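Local coordinates for protein mandalate racemase/muconate lactonizing enzyme (Unidentified, PDB 4E4U) that is a putative member of the mandelate racemase/muconate lactonizing branch of the enolase superfamily, probably an isomerase or related enzyme acting on a carboxylate substrate, at residues A51-D56 and M91-G96; H69-F74 and G288-K293; L97-W102 and N282-G287. All coordinates share one frame; numbering follows the deposited sequence. Where two conformers were deposited one is given.

Contact 1: residues A51-D56 and M91-G96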
loop_
_atom_site.group_PDB
_atom_site.type_symbol
_atom_site.label_atom_id
_atom_site.label_comp_id
_atom_site.label_asym_id
_atom_site.label_seq_id
_atom_site.Cartn_x
_atom_site.Cartn_y
_atom_site.Cartn_z
ATOM N N ALA A 51 35.565 -25.425 -16.051
ATOM C CA ALA A 51 36.562 -26.251 -15.371
ATOM C C ALA A 51 37.492 -25.437 -14.437
ATOM O O ALA A 51 37.598 -25.762 -13.251
ATOM C CB ALA A 51 37.341 -27.121 -16.370
ATOM N N PRO A 52 38.131 -24.357 -14.939
ATOM C CA PRO A 52 38.941 -23.576 -13.994
ATOM C C PRO A 52 38.115 -22.800 -12.962
ATOM O O PRO A 52 38.613 -22.554 -11.863
ATOM C CB PRO A 52 39.727 -22.615 -14.899
ATOM C CG PRO A 52 38.975 -22.585 -16.179
ATOM C CD PRO A 52 38.371 -23.940 -16.332
ATOM N N ILE A 53 36.877 -22.434 -13.283
ATOM C CA ILE A 53 36.018 -21.810 -12.280
ATOM C C ILE A 53 35.815 -22.761 -11.096
ATOM O O ILE A 53 35.953 -22.371 -9.926
ATOM C CB ILE A 53 34.643 -21.452 -12.870
ATOM C CG1 ILE A 53 34.760 -20.249 -13.809
ATOM C CG2 ILE A 53 33.646 -21.141 -11.764
ATOM C CD1 ILE A 53 33.490 -19.968 -14.572
ATOM N N ILE A 54 35.495 -24.015 -11.402
ATOM C CA ILE A 54 35.219 -24.992 -10.356
ATOM C C ILE A 54 36.459 -25.226 -9.492
ATOM O O ILE A 54 36.364 -25.275 -8.259
ATOM C CB ILE A 54 34.711 -26.310 -10.955
ATOM C CG1 ILE A 54 33.338 -26.094 -11.602
ATOM C CG2 ILE A 54 34.623 -27.393 -9.895
ATOM C CD1 ILE A 54 32.966 -27.170 -12.607
ATOM N N ASP A 55 37.624 -25.334 -10.127
ATOM C CA ASP A 55 38.876 -25.477 -9.385
ATOM C C ASP A 55 39.067 -24.298 -8.427
ATOM O O ASP A 55 39.463 -24.475 -7.273
ATOM C CB ASP A 55 40.073 -25.552 -10.341
ATOM C CG ASP A 55 40.249 -26.920 -10.968
ATOM O OD1 ASP A 55 39.612 -27.889 -10.506
ATOM O OD2 ASP A 55 41.045 -27.019 -11.925
ATOM N N ASP A 56 38.779 -23.095 -8.909
ATOM C CA ASP A 56 38.977 -21.895 -8.111
ATOM C C ASP A 56 38.077 -21.878 -6.877
ATOM O O ASP A 56 38.537 -21.611 -5.763
ATOM C CB ASP A 56 38.727 -20.657 -8.970
ATOM C CG ASP A 56 39.126 -19.376 -8.272
ATOM O OD1 ASP A 56 40.345 -19.105 -8.199
ATOM O OD2 ASP A 56 38.231 -18.639 -7.805
ATOM N N MET A 91 26.716 -19.708 -7.732
ATOM C CA MET A 91 25.680 -20.472 -7.064
ATOM C C MET A 91 25.505 -21.857 -7.681
ATOM O O MET A 91 25.300 -22.834 -6.961
ATOM C CB MET A 91 24.376 -19.693 -7.023
ATOM C CG MET A 91 24.420 -18.483 -6.090
ATOM S SD MET A 91 24.677 -18.889 -4.347
ATOM C CE MET A 91 26.450 -18.716 -4.154
ATOM N N GLY A 92 25.599 -21.960 -9.006
ATOM C CA GLY A 92 25.595 -23.270 -9.643
ATOM C C GLY A 92 26.750 -24.134 -9.164
ATOM O O GLY A 92 26.573 -25.303 -8.818
ATOM N N VAL A 93 27.946 -23.557 -9.126
ATOM C CA VAL A 93 29.120 -24.303 -8.689
ATOM C C VAL A 93 28.987 -24.775 -7.247
ATOM O O VAL A 93 29.214 -25.954 -6.945
ATOM C CB VAL A 93 30.411 -23.483 -8.855
ATOM C CG1 VAL A 93 31.608 -24.235 -8.278
ATOM C CG2 VAL A 93 30.639 -23.162 -10.322
ATOM N N VAL A 94 28.610 -23.874 -6.348
ATOM C CA VAL A 94 28.487 -24.285 -4.956
ATOM C C VAL A 94 27.363 -25.300 -4.760
ATOM O O VAL A 94 27.448 -26.140 -3.869
ATOM C CB VAL A 94 28.372 -23.094 -3.971
ATOM C CG1 VAL A 94 26.951 -22.552 -3.916
ATOM C CG2 VAL A 94 28.847 -23.527 -2.588
ATOM N N SER A 95 26.328 -25.254 -5.600
ATOM C CA SER A 95 25.252 -26.242 -5.507
ATOM C C SER A 95 25.810 -27.650 -5.697
ATOM O O SER A 95 25.456 -28.577 -4.967
ATOM C CB SER A 95 24.189 -25.999 -6.573
ATOM O OG SER A 95 23.561 -24.747 -6.419
ATOM N N GLY A 96 26.678 -27.810 -6.692
ATOM C CA GLY A 96 27.267 -29.105 -6.978
ATOM C C GLY A 96 28.174 -29.556 -5.855
ATOM O O GLY A 96 28.132 -30.711 -5.435
#
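Val-93 presents both of its methyls to two neighbouring isoleucines of the facing helix, Ile-53 and Ile-54, in a contact made entirely of aliphatic carbon. The valine points at helix segment 51-56 with CG1 anti to the backbone N (chi1 175°), which leaves CG2 beside that N. The two branches thereby fork across the gap. CG2 meets the branch methyl of Ile-53, with Val-93 CG2 and Ile-53 CG2 3.9 Å apart. Ile-54 instead offers the methylene of its longer branch, and its CG1 lies 4.2 Å from Val-93 CG1 and about equally far from CG2, so it sits against the fork of the valine. Both isoleucines hold CG1 beside the backbone N and anti to the carbonyl carbon; Ile-53 points its CB toward the other helix, Ile-54 does not, and they touch with different branches.

Within segment 91-96, Ser-95 folds back on its own helix: Ser-95 OG donates to Met-91 O at 2.6 Å, reaching it from the face opposite to Ser-95 N. The same hydroxyl also bonds Gly-287 N.

The helices involved, 47-61 and 88-109, belong to the N-terminal capping region. Ile-54 also rests on Leu-6 and Thr-8 of strand 3-12 and on Ile-24 and Val-26 of strand 22-30, Val-94 leans on helix 70-79, and Phe-45 of a second subunit packs on Ile-53.

Contact 2: residues H69-F74 and G288-K293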
loop_
_atom_site.group_PDB
_atom_site.type_symbol
_atom_site.label_atom_id
_atom_site.label_comp_id
_atom_site.label_asym_id
_atom_site.label_seq_id
_atom_site.Cartn_x
_atom_site.Cartn_y
_atom_site.Cartn_z
ATOM N N HIS A 69 29.851 -28.881 7.038
ATOM C CA HIS A 69 29.716 -27.447 7.251
ATOM C C HIS A 69 29.153 -26.736 6.023
ATOM O O HIS A 69 29.812 -25.892 5.406
ATOM C CB HIS A 69 31.050 -26.867 7.733
ATOM C CG HIS A 69 31.495 -27.445 9.040
ATOM N ND1 HIS A 69 32.718 -27.176 9.602
ATOM C CD2 HIS A 69 30.869 -28.307 9.878
ATOM C CE1 HIS A 69 32.829 -27.834 10.743
ATOM N NE2 HIS A 69 31.721 -28.530 10.935
ATOM N N VAL A 70 27.910 -27.071 5.697
ATOM C CA VAL A 70 27.280 -26.600 4.473
ATOM C C VAL A 70 26.800 -25.146 4.567
ATOM O O VAL A 70 26.764 -24.451 3.553
ATOM C CB VAL A 70 26.143 -27.553 3.998
ATOM C CG1 VAL A 70 26.722 -28.917 3.591
ATOM C CG2 VAL A 70 25.068 -27.718 5.067
ATOM N N GLU A 71 26.420 -24.688 5.760
ATOM C CA GLU A 71 26.154 -23.259 5.958
ATOM C C GLU A 71 27.416 -22.461 5.665
ATOM O O GLU A 71 27.381 -21.457 4.952
ATOM C CB GLU A 71 25.712 -22.957 7.393
ATOM C CG GLU A 71 24.301 -23.401 7.741
ATOM C CD GLU A 71 23.235 -22.391 7.357
ATOM O OE1 GLU A 71 23.573 -21.312 6.815
ATOM O OE2 GLU A 71 22.043 -22.664 7.623
ATOM N N ARG A 72 28.532 -22.910 6.233
ATOM C CA ARG A 72 29.818 -22.261 6.023
ATOM C C ARG A 72 30.147 -22.211 4.537
ATOM O O ARG A 72 30.506 -21.154 4.002
ATOM C CB ARG A 72 30.909 -23.030 6.774
ATOM C CG ARG A 72 32.319 -22.482 6.605
ATOM C CD ARG A 72 33.354 -23.626 6.666
ATOM N NE ARG A 72 33.227 -24.477 5.482
ATOM C CZ ARG A 72 33.743 -24.178 4.293
ATOM N NH1 ARG A 72 34.458 -23.067 4.131
ATOM N NH2 ARG A 72 33.556 -24.997 3.267
ATOM N N LEU A 73 30.045 -23.356 3.872
ATOM C CA LEU A 73 30.332 -23.419 2.444
ATOM C C LEU A 73 29.493 -22.426 1.649
ATOM O O LEU A 73 30.023 -21.664 0.828
ATOM C CB LEU A 73 30.110 -24.836 1.921
ATOM C CG LEU A 73 30.215 -25.032 0.409
ATOM C CD1 LEU A 73 31.574 -24.569 -0.127
ATOM C CD2 LEU A 73 29.942 -26.491 0.059
ATOM N N PHE A 74 28.185 -22.426 1.882
ATOM C CA PHE A 74 27.319 -21.502 1.171
ATOM C C PHE A 74 27.730 -20.048 1.430
ATOM O O PHE A 74 27.874 -19.261 0.489
ATOM C CB PHE A 74 25.841 -21.707 1.518
ATOM C CG PHE A 74 24.942 -20.729 0.820
ATOM C CD1 PHE A 74 24.462 -20.997 -0.453
ATOM C CD2 PHE A 74 24.642 -19.505 1.404
ATOM C CE1 PHE A 74 23.662 -20.080 -1.119
ATOM C CE2 PHE A 74 23.853 -18.583 0.747
ATOM C CZ PHE A 74 23.365 -18.862 -0.514
ATOM N N GLY A 288 22.365 -25.440 -3.528
ATOM C CA GLY A 288 22.518 -26.759 -2.930
ATOM C C GLY A 288 21.273 -27.208 -2.192
ATOM O O GLY A 288 20.230 -26.554 -2.262
ATOM N N LEU A 289 21.372 -28.328 -1.482
ATOM C CA LEU A 289 20.205 -28.924 -0.842
ATOM C C LEU A 289 19.696 -28.150 0.368
ATOM O O LEU A 289 18.490 -28.024 0.554
ATOM C CB LEU A 289 20.493 -30.374 -0.462
ATOM C CG LEU A 289 20.420 -31.334 -1.646
ATOM C CD1 LEU A 289 20.978 -32.693 -1.263
ATOM C CD2 LEU A 289 18.973 -31.477 -2.115
ATOM N N LEU A 290 20.592 -27.637 1.202
ATOM C CA LEU A 290 20.121 -26.856 2.342
ATOM C C LEU A 290 19.468 -25.557 1.871
ATOM O O LEU A 290 18.393 -25.194 2.348
ATOM C CB LEU A 290 21.240 -26.592 3.350
ATOM C CG LEU A 290 20.792 -25.795 4.580
ATOM C CD1 LEU A 290 19.653 -26.499 5.307
ATOM C CD2 LEU A 290 21.959 -25.526 5.519
ATOM N N GLU A 291 20.096 -24.870 0.920
ATOM C CA GLU A 291 19.484 -23.669 0.368
ATOM C C GLU A 291 18.137 -23.990 -0.297
ATOM O O GLU A 291 17.177 -23.228 -0.175
ATOM C CB GLU A 291 20.440 -22.959 -0.593
ATOM C CG GLU A 291 19.987 -21.565 -1.013
ATOM C CD GLU A 291 20.173 -20.484 0.046
ATOM O OE1 GLU A 291 20.592 -20.768 1.198
ATOM O OE2 GLU A 291 19.911 -19.321 -0.297
ATOM N N ALA A 292 18.050 -25.131 -0.980
ATOM C CA ALA A 292 16.774 -25.538 -1.573
ATOM C C ALA A 292 15.711 -25.808 -0.502
ATOM O O ALA A 292 14.552 -25.449 -0.665
ATOM C CB ALA A 292 16.966 -26.756 -2.480
ATOM N N LYS A 293 16.115 -26.433 0.599
ATOM C CA LYS A 293 15.213 -26.641 1.731
ATOM C C LYS A 293 14.719 -25.301 2.277
ATOM O O LYS A 293 13.542 -25.153 2.623
ATOM C CB LYS A 293 15.920 -27.436 2.831
ATOM C CG LYS A 293 15.053 -27.790 4.028
ATOM C CD LYS A 293 14.140 -28.960 3.717
ATOM C CE LYS A 293 13.212 -29.248 4.879
ATOM N NZ LYS A 293 12.361 -30.443 4.627
#
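The ring of Phe-74 and the carboxylate of Glu-291 lie stacked, their planes 18° apart. Glu-291 OE1 sits 3.7 Å above the plane of the ring, over its centre, while OE2 reaches the rim, with Phe-74 CZ and Glu-291 OE2 3.5 Å apart. The bend of the glutamate at chi2 (76°) lays its carboxylate flat over this face. Tyr-78 meets the same phenylalanine with its ring nearly parallel, and Lys-264 forms a salt bridge to Glu-291 OE1, which would offset the cost of holding a negative group over the aromatic cloud.

Beside this stack, one methyl of Leu-290 serves two partners. Leu-290 CD2 touches Val-70 CG2 at 3.8 Å and also lies 3.6 Å from Glu-71 OE2, where the leucine and the bent glutamate cross at about a right angle. The carboxylate of Glu-71 finds its charge partners in Lys-294 and in Lys-293 of a third subunit.

The short helical segments 70-74 and 289-293 run nearly perpendicular, at 91°, with axes 10.5 Å apart. Helix 70-79 of the capping region is thus set against helix 289-301 of the barrel domain; helix 88-109 borders both, and helix 263-272 flanks Phe-74 through Thr-263 and Lys-264.

Contact 3: residues L97-W102 and N282-G287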
loop_
_atom_site.group_PDB
_atom_site.type_symbol
_atom_site.label_atom_id
_atom_site.label_comp_id
_atom_site.label_asym_id
_atom_site.label_seq_id
_atom_site.Cartn_x
_atom_site.Cartn_y
_atom_site.Cartn_z
ATOM N N LEU A 97 29.014 -28.644 -5.370
ATOM C CA LEU A 97 29.921 -28.979 -4.276
ATOM C C LEU A 97 29.146 -29.329 -3.010
ATOM O O LEU A 97 29.482 -30.288 -2.312
ATOM C CB LEU A 97 30.882 -27.825 -4.003
ATOM C CG LEU A 97 31.837 -27.414 -5.129
ATOM C CD1 LEU A 97 32.634 -26.183 -4.718
ATOM C CD2 LEU A 97 32.763 -28.560 -5.502
ATOM N N GLU A 98 28.099 -28.560 -2.724
ATOM C CA GLU A 98 27.327 -28.755 -1.506
ATOM C C GLU A 98 26.559 -30.079 -1.534
ATOM O O GLU A 98 26.504 -30.797 -0.531
ATOM C CB GLU A 98 26.387 -27.566 -1.287
ATOM C CG GLU A 98 25.706 -27.530 0.075
ATOM C CD GLU A 98 24.297 -28.081 0.032
ATOM O OE1 GLU A 98 24.004 -28.853 -0.906
ATOM O OE2 GLU A 98 23.484 -27.753 0.930
ATOM N N MET A 99 25.967 -30.424 -2.674
ATOM C CA MET A 99 25.198 -31.666 -2.709
ATOM C C MET A 99 26.132 -32.876 -2.623
ATOM O O MET A 99 25.760 -33.908 -2.064
ATOM C CB MET A 99 24.256 -31.743 -3.920
ATOM C CG MET A 99 24.947 -32.009 -5.248
ATOM S SD MET A 99 23.795 -32.158 -6.636
ATOM C CE MET A 99 23.213 -30.470 -6.802
ATOM N N ALA A 100 27.354 -32.739 -3.145
ATOM C CA ALA A 100 28.375 -33.778 -2.985
ATOM C C ALA A 100 28.748 -33.919 -1.510
ATOM O O ALA A 100 28.964 -35.024 -1.023
ATOM C CB ALA A 100 29.600 -33.477 -3.829
ATOM N N CYS A 101 28.799 -32.799 -0.793
ATOM C CA CYS A 101 28.994 -32.849 0.655
ATOM C C CYS A 101 27.854 -33.599 1.342
ATOM O O CYS A 101 28.106 -34.423 2.217
ATOM C CB CYS A 101 29.157 -31.444 1.254
ATOM S SG CYS A 101 30.727 -30.653 0.835
ATOM N N TRP A 102 26.610 -33.334 0.948
ATOM C CA TRP A 102 25.481 -34.080 1.514
ATOM C C TRP A 102 25.566 -35.577 1.221
ATOM O O TRP A 102 25.219 -36.401 2.068
ATOM C CB TRP A 102 24.133 -33.514 1.050
ATOM C CG TRP A 102 23.703 -32.314 1.850
ATOM C CD1 TRP A 102 23.730 -31.010 1.455
ATOM C CD2 TRP A 102 23.221 -32.320 3.197
ATOM N NE1 TRP A 102 23.270 -30.198 2.468
ATOM C CE2 TRP A 102 22.950 -30.978 3.557
ATOM C CE3 TRP A 102 22.967 -33.320 4.144
ATOM C CZ2 TRP A 102 22.449 -30.621 4.809
ATOM C CZ3 TRP A 102 22.474 -32.968 5.387
ATOM C CH2 TRP A 102 22.219 -31.630 5.708
ATOM N N ASN A 282 15.927 -25.371 -9.292
ATOM C CA ASN A 282 16.812 -26.460 -9.673
ATOM C C ASN A 282 17.864 -26.558 -8.576
ATOM O O ASN A 282 18.583 -25.579 -8.309
ATOM C CB ASN A 282 17.441 -26.208 -11.042
ATOM C CG ASN A 282 18.254 -27.389 -11.531
ATOM O OD1 ASN A 282 19.125 -27.897 -10.816
ATOM N ND2 ASN A 282 17.986 -27.829 -12.754
ATOM N N VAL A 283 17.943 -27.720 -7.935
ATOM C CA VAL A 283 18.833 -27.895 -6.781
ATOM C C VAL A 283 20.299 -27.708 -7.138
ATOM O O VAL A 283 21.119 -27.439 -6.262
ATOM C CB VAL A 283 18.647 -29.264 -6.073
ATOM C CG1 VAL A 283 17.247 -29.387 -5.508
ATOM C CG2 VAL A 283 18.947 -30.424 -7.025
ATOM N N ALA A 284 20.620 -27.859 -8.423
ATOM C CA ALA A 284 21.987 -27.676 -8.916
ATOM C C ALA A 284 22.302 -26.225 -9.308
ATOM O O ALA A 284 23.404 -25.928 -9.767
ATOM C CB ALA A 284 22.261 -28.627 -10.076
ATOM N N ARG A 285 21.337 -25.327 -9.117
ATOM C CA ARG A 285 21.529 -23.893 -9.363
ATOM C C ARG A 285 21.306 -23.018 -8.129
ATOM O O ARG A 285 21.958 -21.980 -7.983
ATOM C CB ARG A 285 20.601 -23.407 -10.490
ATOM C CG ARG A 285 20.398 -21.890 -10.538
ATOM C CD ARG A 285 19.779 -21.461 -11.843
ATOM N NE ARG A 285 20.795 -21.332 -12.880
ATOM C CZ ARG A 285 20.565 -21.351 -14.190
ATOM N NH1 ARG A 285 19.337 -21.548 -14.667
ATOM N NH2 ARG A 285 21.578 -21.176 -15.026
ATOM N N VAL A 286 20.380 -23.401 -7.251
ATOM C CA VAL A 286 19.939 -22.463 -6.212
ATOM C C VAL A 286 20.890 -22.272 -5.039
ATOM O O VAL A 286 20.709 -21.341 -4.254
ATOM C CB VAL A 286 18.520 -22.795 -5.656
ATOM C CG1 VAL A 286 17.483 -22.707 -6.756
ATOM C CG2 VAL A 286 18.500 -24.151 -4.958
ATOM N N GLY A 287 21.885 -23.145 -4.916
ATOM C CA GLY A 287 22.827 -23.069 -3.815
ATOM C C GLY A 287 23.041 -24.381 -3.080
ATOM O O GLY A 287 23.819 -24.433 -2.118
HETATM O O HOH W 1 23.008 -25.102 0.497
#
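Met-99 sets its terminal methyl on the loop 282-287, whereas Glu-98 meets it with CB and, through a water, its carboxylate. The sulfur chain of Met-99 leaves the helix with CG wedged between the backbone N and the carbonyl carbon (chi1 74°), extends at chi2 and turns at chi3, bringing CE down on the loop. There Met-99 CE lies 3.7 Å from Ala-284 CA and 3.9 Å from Ala-284 CB, and it also approaches Val-283 O at 3.7 Å.

Glu-98 brings its CB toward Gly-287 O, but its carboxylate swings past to reach the start of helix 289-301, which follows the loop. OE1 accepts from Leu-289 N and OE2 from Leu-290 N. A water links Glu-98 to the loop, donating to Gly-287 O at 2.8 Å and weakly to Glu-98 OE2. Trp-102 NE1 adds a weak bond to that same carboxylate oxygen, with Glu-98 CD at the edge of the indole.

An Asx turn opens the loop, in which Asn-282 OD1 accepts from Ala-284 N at 2.8 Å in the carbonyl plane, and Asn-282 O accepts from Arg-285 N and Val-286 N as well. Lying between strand 278-279 and helix 289-301 of the barrel, the loop meets helix 88-109 of the capping region, while helix 314-325 adds Ala-319 against both Met-99 and Val-283.

In the fold
All three contacts are buried, but they join different parts of the fold. Contact 1 stays within the N-terminal region and is purely aliphatic, whereas contacts 2 and 3 join that region to the barrel domain and add charged and polar groups. Helix 88-109 supplies one side of both contacts 1 and 3. Ser-95 of contact 1 links them by its bond to Gly-287, and Glu-98 of contact 3 accepts from the first backbone N-H groups of the helix used in contact 2. Contacts 2 and 3 are close, their centres about 7 Å apart. Other subunits come close to all three: the second to contact 1, the third to contact 2 by salt bridges and to contact 3 through Trp-102.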